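Local coordinates for polysaccharide deacetylase-like protein (Bacillus anthracis, PDB 4V33) that probably removes acetyl groups from polysaccharides by a zinc-dependent hydrolytic mechanism, and is needed for osmotic stability and the maintenance of cell shape, at residues Leu245-Ile250 with Glu289-Lys294; Glu252-Asp255 with Ser260-Ser263; Ile63-Ile68 with Pro132-Ala137. One frame throughout, in Å; residues are numbered along the deposited sequence. Where two conformers were deposited one is given.

How the contacts relate
Contacts 1 and 2 belong to the deacetylase domain and form one continuous apolar patch; contact 3 lies in the fibronectin type III domain, its centre about 48 Å from that of contact 1 and about 43 Å from that of contact 2. Both deacetylase contacts use helix 247-255, whose start meets helix 277-292 and whose end covers strand 259-263. They touch directly, with Thr292 CG2 3.7 Å from Met261 CB. Contact 2 is buried and wholly apolar across its interface. Contact 1 is only partly buried and lies at two helix ends, where polar capping bonds flank its methyl groups. Contact 3, buried inside its own domain, again uses methionine, here against leucine and threonine, between two beta sheets.

Contact 1. Residues Leu245-Ile250 with Glu289-Lys294; sequences LSTSDI and EKITGK
A helix-to-helix packing site in the deacetylase domain brings Thr247 and Ile250, on the first turn of helix 247-255, against Ile291 and Thr292, on the last turn of helix 277-292. Methyl groups do all the touching. In Ile250, chi1 of -71° sets CG1 beside the backbone N and leaves CG2 as the branch anti to it, which carries CG2 across to the other helix, 3.9 Å from Thr292 CG2 and 4.2 Å from Ile291 CG2. At the more open margin, Thr247 CG2 stands 4.4 Å from Ile291 CG2.

Both helix ends are finished by polar bonds. Ser246 is the N-cap, and with Asp249 it makes a capping box: Asp249 N gives to Ser246 OG at 2.9 Å, and Ser246 N reaches Asp249 OD2 at 3.0 Å, meeting it from above the carboxylate plane. Lys209 forms a salt bridge to the same oxygen. On the partner helix, Thr292 OG1 accepts from Lys294 N at 3.0 Å, an ST turn, just where Gly293 takes a positive phi.

Threonine suits both places because its two branches serve different ends: Thr292 gives its methyl to the apolar seam and its hydroxyl to the turn, and Thr247 likewise gives its methyl and bonds its hydroxyl to Asp240. The interface thus gains from apolar burial, and the N-H groups of Ser246 and Asp249 are satisfied by side chains.

Contact 2. Residues Glu252-Asp255 with Ser260-Ser263; sequences EMVD and SMQS
Val254 and Met261 meet with no flat side-chain group between them; the flat group of note here is the Gln262 amide, which lies on the other side of the strand, so neither of its faces meets helix segment 252-255. NE2 of that amide gives to Ser260 OG at 2.8 Å, the oxygen tilted 18° from the amide plane. OE1 accepts from Ile297 N and Ala298 N, and Thr231 and Tyr233 of the adjacent strand 230-234 pack on the side chain. These bonds satisfy both ends of a buried amide and fix which way round it sits; Ser260 OG is also bonded to Glu188.

The contact with helix segment 252-255 itself is made by apolar side chains. Val254 CG2 rests 4.0 Å from Met261 CB, the two side chains crossing at about a right angle. Met261 leaves the strand with CG anti to its backbone N (chi1 -170°) and then bends at both later torsions, a curl that brings Met261 CE to 4.3 Å from Met253 CE. Methionine suits such a place because its flexible thioether chain can fit between helix and strand, whereas the compact, branched valine packs against Met261 CB, close to where that side chain leaves the strand.

Helix 247-255 here covers the sheet within a beta-alpha-beta unit, strand 230-234 and strand 259-263 being parallel neighbours. Such a crossover is the building block of the barrel-like polysaccharide deacetylase fold, and strand 259-263 leads directly to the zinc ligand His264.

Contact 3. Residues Ile63-Ile68 with Pro132-Ala137; sequences IHMTDI and PLTKSA
Met65 reaches from strand 60-66 to both Leu133 and Thr134 of strand 130-140, and its orientation differs toward each. Against Thr134 the two side chains lie antiparallel and overlap in passing, with Met65 SD 4.1 Å from Thr134 CG2. Against Leu133 it is skewed, neither parallel nor perpendicular, and the contact falls at the ends of the two side chains, Met65 CE lying 4.0 Å from Leu133 CD1. Thioether sulfur and terminal methyl therefore serve two different neighbours.

Torsions explain the split. Met65 first extends, CG anti to the backbone N (chi1 -177°), and then turns at the next two bonds, bringing its methyl round to the leucine; this is one of two modelled conformers, so the detail holds for that one. Thr134 keeps OG1 anti to its own N (chi1 -174°), leaving CG2 as the branch beside the sulfur. Ile68, beyond the strand end, adds a looser approach of CG2 to Leu133 CD2 at 4.5 Å.

That two successive residues both point toward Met65 follows from a classic beta bulge: Leu133 and Thr134 together face Ala121 on strand 115-124. The bulge puts both side chains on the inner side of the sheet. Strand 60-66 belongs to a three-stranded antiparallel sheet and strand 130-140 is an outermost strand of a four-stranded one, so the contact spans the two layers of the fibronectin type III sandwich. Val75 and Tyr77 also pack on Met65.

With only carbon and sulfur touching, the two sheets are held here by dispersion and hydrophobic burial. Leucine and methionine fill the interior, and threonine suits the partly exposed margin, offering a methyl to the core.

Contact 1. Residues Leu245-Ile250 with Glu289-Lys294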
loop_
_atom_site.group_PDB
_atom_site.type_symbol
_atom_site.label_atom_id
_atom_site.label_comp_id
_atom_site.label_asym_id
_atom_site.label_seq_id
_atom_site.Cartn_x
_atom_site.Cartn_y
_atom_site.Cartn_z
ATOM N N LEU A 245 9.432 -19.402 -12.584
ATOM C CA LEU A 245 8.014 -19.757 -12.644
ATOM C C LEU A 245 7.590 -20.147 -14.050
ATOM O O LEU A 245 7.991 -19.518 -15.034
ATOM C CB LEU A 245 7.162 -18.582 -12.176
ATOM C CG LEU A 245 7.362 -18.183 -10.709
ATOM C CD1 LEU A 245 6.704 -16.842 -10.452
ATOM C CD2 LEU A 245 6.807 -19.255 -9.773
ATOM N N SER A 246 6.770 -21.188 -14.134
ATOM C CA SER A 246 6.198 -21.607 -15.398
ATOM C C SER A 246 4.904 -20.853 -15.654
ATOM O O SER A 246 4.382 -20.166 -14.771
ATOM C CB SER A 246 5.908 -23.105 -15.374
ATOM O OG SER A 246 4.894 -23.405 -14.419
ATOM N N THR A 247 4.383 -20.994 -16.866
ATOM C CA THR A 247 3.092 -20.425 -17.200
ATOM C C THR A 247 2.021 -20.988 -16.269
ATOM O O THR A 247 1.193 -20.240 -15.749
ATOM C CB THR A 247 2.737 -20.691 -18.666
ATOM O OG1 THR A 247 3.635 -19.951 -19.507
ATOM C CG2 THR A 247 1.299 -20.263 -18.964
ATOM N N SER A 248 2.065 -22.295 -16.026
ATOM C CA SER A 248 1.090 -22.908 -15.126
ATOM C C SER A 248 1.242 -22.417 -13.685
ATOM O O SER A 248 0.240 -22.233 -12.993
ATOM C CB SER A 248 1.133 -24.439 -15.204
ATOM O OG SER A 248 2.391 -24.947 -14.805
ATOM N N ASP A 249 2.478 -22.194 -13.237
ATOM C CA ASP A 249 2.714 -21.644 -11.896
ATOM C C ASP A 249 2.069 -20.273 -11.770
ATOM O O ASP A 249 1.375 -19.979 -10.798
ATOM C CB ASP A 249 4.212 -21.466 -11.610
ATOM C CG ASP A 249 4.943 -22.776 -11.433
ATOM O OD1 ASP A 249 4.307 -23.792 -11.100
ATOM O OD2 ASP A 249 6.176 -22.779 -11.623
ATOM N N ILE A 250 2.329 -19.420 -12.753
ATOM C CA ILE A 250 1.789 -18.069 -12.740
ATOM C C ILE A 250 0.262 -18.087 -12.735
ATOM O O ILE A 250 -0.373 -17.328 -12.004
ATOM C CB ILE A 250 2.320 -17.260 -13.938
ATOM C CG1 ILE A 250 3.799 -16.944 -13.715
ATOM C CG2 ILE A 250 1.516 -15.980 -14.124
ATOM C CD1 ILE A 250 4.497 -16.384 -14.940
ATOM N N GLU A 289 0.962 -9.396 -19.598
ATOM C CA GLU A 289 -0.494 -9.257 -19.596
ATOM C C GLU A 289 -1.175 -10.378 -20.376
ATOM O O GLU A 289 -2.240 -10.852 -19.984
ATOM C CB GLU A 289 -0.914 -7.894 -20.162
ATOM C CG GLU A 289 -0.703 -6.755 -19.180
ATOM C CD GLU A 289 -1.135 -5.406 -19.713
ATOM O OE1 GLU A 289 -1.250 -5.252 -20.950
ATOM O OE2 GLU A 289 -1.359 -4.492 -18.891
ATOM N N LYS A 290 -0.564 -10.801 -21.480
ATOM C CA LYS A 290 -1.131 -11.892 -22.264
ATOM C C LYS A 290 -1.082 -13.203 -21.485
ATOM O O LYS A 290 -1.969 -14.047 -21.618
ATOM C CB LYS A 290 -0.409 -12.045 -23.603
ATOM C CG LYS A 290 -0.615 -10.886 -24.560
ATOM C CD LYS A 290 -0.104 -11.239 -25.953
ATOM C CE LYS A 290 -0.199 -10.054 -26.904
ATOM N NZ LYS A 290 0.678 -8.928 -26.476
ATOM N N ILE A 291 -0.048 -13.366 -20.667
ATOM C CA ILE A 291 0.098 -14.570 -19.862
ATOM C C ILE A 291 -0.894 -14.602 -18.698
ATOM O O ILE A 291 -1.533 -15.622 -18.443
ATOM C CB ILE A 291 1.522 -14.686 -19.293
ATOM C CG1 ILE A 291 2.539 -14.812 -20.428
ATOM C CG2 ILE A 291 1.624 -15.879 -18.353
ATOM C CD1 ILE A 291 3.982 -14.756 -19.966
ATOM N N THR A 292 -1.022 -13.483 -17.992
ATOM C CA THR A 292 -1.827 -13.451 -16.769
ATOM C C THR A 292 -3.296 -13.144 -17.010
ATOM O O THR A 292 -4.152 -13.510 -16.201
ATOM C CB THR A 292 -1.311 -12.396 -15.779
ATOM O OG1 THR A 292 -1.551 -11.089 -16.321
ATOM C CG2 THR A 292 0.184 -12.586 -15.497
ATOM N N GLY A 293 -3.589 -12.447 -18.105
ATOM C CA GLY A 293 -4.944 -11.990 -18.364
ATOM C C GLY A 293 -5.374 -10.857 -17.446
ATOM O O GLY A 293 -6.556 -10.504 -17.393
ATOM N N LYS A 294 -4.414 -10.289 -16.721
ATOM C CA LYS A 294 -4.667 -9.191 -15.794
ATOM C C LYS A 294 -3.736 -8.034 -16.128
ATOM O O LYS A 294 -2.634 -8.253 -16.639
ATOM C CB LYS A 294 -4.403 -9.640 -14.351
ATOM C CG LYS A 294 -5.211 -10.836 -13.900
ATOM C CD LYS A 294 -6.669 -10.481 -13.719
ATOM C CE LYS A 294 -7.402 -11.583 -12.969
ATOM N NZ LYS A 294 -8.857 -11.305 -12.837
#

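Contact 2. Residues Glu252-Asp255 with Ser260-Ser263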
loop_
_atom_site.group_PDB
_atom_site.type_symbol
_atom_site.label_atom_id
_atom_site.label_comp_id
_atom_site.label_asym_id
_atom_site.label_seq_id
_atom_site.Cartn_x
_atom_site.Cartn_y
_atom_site.Cartn_z
ATOM N N GLU A 252 -1.696 -20.427 -11.596
ATOM C CA GLU A 252 -2.133 -20.871 -10.276
ATOM C C GLU A 252 -2.044 -19.722 -9.263
ATOM O O GLU A 252 -2.961 -19.501 -8.465
ATOM C CB GLU A 252 -1.290 -22.062 -9.818
ATOM C CG GLU A 252 -1.786 -22.761 -8.572
ATOM C CD GLU A 252 -0.992 -24.022 -8.262
ATOM O OE1 GLU A 252 -0.267 -24.508 -9.156
ATOM O OE2 GLU A 252 -1.096 -24.526 -7.126
ATOM N N MET A 253 -0.941 -18.985 -9.307
ATOM C CA MET A 253 -0.720 -17.882 -8.375
ATOM C C MET A 253 -1.743 -16.774 -8.575
ATOM O O MET A 253 -2.289 -16.237 -7.612
ATOM C CB MET A 253 0.695 -17.328 -8.545
ATOM C CG MET A 253 1.767 -18.286 -8.066
ATOM S SD MET A 253 3.411 -17.878 -8.684
ATOM C CE MET A 253 3.832 -16.529 -7.595
ATOM N N VAL A 254 -2.004 -16.435 -9.830
ATOM C CA VAL A 254 -2.974 -15.395 -10.141
ATOM C C VAL A 254 -4.412 -15.853 -9.879
ATOM O O VAL A 254 -5.198 -15.130 -9.265
ATOM C CB VAL A 254 -2.808 -14.903 -11.591
ATOM C CG1 VAL A 254 -3.957 -13.993 -11.985
ATOM C CG2 VAL A 254 -1.475 -14.188 -11.745
ATOM N N ASP A 255 -4.760 -17.058 -10.327
ATOM C CA ASP A 255 -6.137 -17.536 -10.179
ATOM C C ASP A 255 -6.561 -17.684 -8.716
ATOM O O ASP A 255 -7.754 -17.601 -8.401
ATOM C CB ASP A 255 -6.355 -18.859 -10.919
ATOM C CG ASP A 255 -6.295 -18.710 -12.430
ATOM O OD1 ASP A 255 -6.230 -17.564 -12.934
ATOM O OD2 ASP A 255 -6.319 -19.753 -13.116
ATOM N N SER A 260 -0.448 -10.728 -7.462
ATOM C CA SER A 260 -0.480 -9.748 -8.536
ATOM C C SER A 260 0.840 -9.907 -9.288
ATOM O O SER A 260 1.912 -9.749 -8.707
ATOM C CB SER A 260 -0.571 -8.349 -7.946
ATOM O OG SER A 260 -0.512 -7.361 -8.958
ATOM N N MET A 261 0.763 -10.232 -10.575
ATOM C CA MET A 261 1.961 -10.537 -11.355
ATOM C C MET A 261 2.359 -9.303 -12.149
ATOM O O MET A 261 1.637 -8.863 -13.043
ATOM C CB MET A 261 1.692 -11.723 -12.286
ATOM C CG MET A 261 2.925 -12.296 -12.980
ATOM S SD MET A 261 4.040 -13.169 -11.851
ATOM C CE MET A 261 2.833 -13.972 -10.845
ATOM N N GLN A 262 3.501 -8.733 -11.793
ATOM C CA GLN A 262 3.931 -7.461 -12.346
ATOM C C GLN A 262 5.311 -7.621 -12.979
ATOM O O GLN A 262 5.833 -8.732 -13.049
ATOM C CB GLN A 262 3.904 -6.390 -11.244
ATOM C CG GLN A 262 2.511 -6.232 -10.595
ATOM C CD GLN A 262 1.465 -5.766 -11.599
ATOM O OE1 GLN A 262 1.762 -4.972 -12.495
ATOM N NE2 GLN A 262 0.236 -6.271 -11.463
ATOM N N SER A 263 5.890 -6.523 -13.449
ATOM C CA SER A 263 7.069 -6.597 -14.318
ATOM C C SER A 263 8.413 -6.396 -13.616
ATOM O O SER A 263 8.539 -5.543 -12.748
ATOM C CB SER A 263 6.934 -5.546 -15.420
ATOM O OG SER A 263 8.055 -5.559 -16.294
#

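Contact 3. Residues Ile63-Ile68 with Pro132-Ala137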
loop_
_atom_site.group_PDB
_atom_site.type_symbol
_atom_site.label_atom_id
_atom_site.label_comp_id
_atom_site.label_asym_id
_atom_site.label_seq_id
_atom_site.Cartn_x
_atom_site.Cartn_y
_atom_site.Cartn_z
ATOM N N ILE A 63 -11.146 21.697 12.427
ATOM C CA ILE A 63 -12.241 21.591 11.471
ATOM C C ILE A 63 -13.196 22.774 11.630
ATOM O O ILE A 63 -13.456 23.225 12.743
ATOM C CB ILE A 63 -13.006 20.261 11.674
ATOM C CG1 ILE A 63 -12.070 19.075 11.421
ATOM C CG2 ILE A 63 -14.227 20.181 10.764
ATOM C CD1 ILE A 63 -12.619 17.745 11.909
ATOM N N HIS A 64 -13.700 23.288 10.512
ATOM C CA HIS A 64 -14.671 24.373 10.545
ATOM C C HIS A 64 -15.828 24.070 9.611
ATOM O O HIS A 64 -15.705 23.241 8.706
ATOM C CB HIS A 64 -14.030 25.687 10.097
ATOM C CG HIS A 64 -12.788 26.048 10.849
ATOM N ND1 HIS A 64 -12.816 26.732 12.045
ATOM C CD2 HIS A 64 -11.482 25.831 10.567
ATOM C CE1 HIS A 64 -11.579 26.919 12.470
ATOM N NE2 HIS A 64 -10.752 26.380 11.593
ATOM N N MET A 65 -16.945 24.761 9.819
ATOM C CA MET A 65 -18.036 24.711 8.861
ATOM C C MET A 65 -18.361 26.101 8.334
ATOM O O MET A 65 -18.386 27.074 9.087
ATOM C CB MET A 65 -19.293 24.102 9.472
ATOM C CG MET A 65 -20.431 23.979 8.469
ATOM S SD MET A 65 -20.646 22.312 7.837
ATOM C CE MET A 65 -20.369 21.464 9.365
ATOM N N THR A 66 -18.613 26.184 7.035
ATOM C CA THR A 66 -19.069 27.426 6.431
ATOM C C THR A 66 -20.310 27.164 5.591
ATOM O O THR A 66 -20.751 26.021 5.461
ATOM C CB THR A 66 -17.973 28.064 5.558
ATOM O OG1 THR A 66 -17.464 27.089 4.637
ATOM C CG2 THR A 66 -16.836 28.572 6.428
ATOM N N ASP A 67 -20.881 28.235 5.045
ATOM C CA ASP A 67 -21.998 28.139 4.110
ATOM C C ASP A 67 -23.242 27.464 4.695
ATOM O O ASP A 67 -24.052 26.904 3.956
ATOM C CB ASP A 67 -21.568 27.418 2.827
ATOM C CG ASP A 67 -20.346 28.046 2.183
ATOM O OD1 ASP A 67 -20.172 29.277 2.298
ATOM O OD2 ASP A 67 -19.555 27.306 1.558
ATOM N N ILE A 68 -23.394 27.515 6.016
ATOM C CA ILE A 68 -24.595 26.973 6.649
ATOM C C ILE A 68 -25.762 27.907 6.394
ATOM O O ILE A 68 -25.630 29.123 6.536
ATOM C CB ILE A 68 -24.436 26.807 8.165
ATOM C CG1 ILE A 68 -23.253 25.903 8.489
ATOM C CG2 ILE A 68 -25.702 26.204 8.770
ATOM C CD1 ILE A 68 -23.089 25.638 9.972
ATOM N N PRO A 132 -29.688 17.832 8.873
ATOM C CA PRO A 132 -28.590 17.232 8.110
ATOM C C PRO A 132 -27.764 18.325 7.440
ATOM O O PRO A 132 -28.327 19.255 6.864
ATOM C CB PRO A 132 -29.310 16.392 7.047
ATOM C CG PRO A 132 -30.724 16.242 7.546
ATOM C CD PRO A 132 -31.012 17.474 8.337
ATOM N N LEU A 133 -26.445 18.222 7.532
ATOM C CA LEU A 133 -25.594 19.197 6.868
ATOM C C LEU A 133 -24.858 18.544 5.701
ATOM O O LEU A 133 -25.377 18.493 4.585
ATOM C CB LEU A 133 -24.637 19.856 7.865
ATOM C CG LEU A 133 -25.352 20.612 8.996
ATOM C CD1 LEU A 133 -24.347 21.160 10.006
ATOM C CD2 LEU A 133 -26.253 21.738 8.464
ATOM N N THR A 134 -23.666 18.025 5.951
ATOM C CA THR A 134 -22.867 17.480 4.863
ATOM C C THR A 134 -21.845 16.462 5.370
ATOM O O THR A 134 -21.718 16.240 6.576
ATOM C CB THR A 134 -22.189 18.630 4.074
ATOM O OG1 THR A 134 -21.519 18.114 2.916
ATOM C CG2 THR A 134 -21.209 19.385 4.962
ATOM N N LYS A 135 -21.140 15.829 4.439
ATOM C CA LYS A 135 -20.152 14.815 4.768
ATOM C C LYS A 135 -18.842 15.163 4.088
ATOM O O LYS A 135 -18.835 15.805 3.035
ATOM C CB LYS A 135 -20.613 13.436 4.293
ATOM C CG LYS A 135 -21.979 13.007 4.796
ATOM C CD LYS A 135 -22.368 11.660 4.208
ATOM C CE LYS A 135 -23.704 11.176 4.755
ATOM N NZ LYS A 135 -24.811 12.115 4.437
ATOM N N SER A 136 -17.739 14.744 4.697
ATOM C CA SER A 136 -16.427 14.912 4.094
ATOM C C SER A 136 -15.484 13.884 4.696
ATOM O O SER A 136 -15.918 12.925 5.336
ATOM C CB SER A 136 -15.898 16.329 4.338
ATOM O OG SER A 136 -14.760 16.603 3.520
ATOM N N ALA A 137 -14.195 14.089 4.470
ATOM C CA ALA A 137 -13.174 13.222 5.017
ATOM C C ALA A 137 -11.881 14.004 5.165
ATOM O O ALA A 137 -11.678 15.033 4.509
ATOM C CB ALA A 137 -12.964 12.004 4.125
#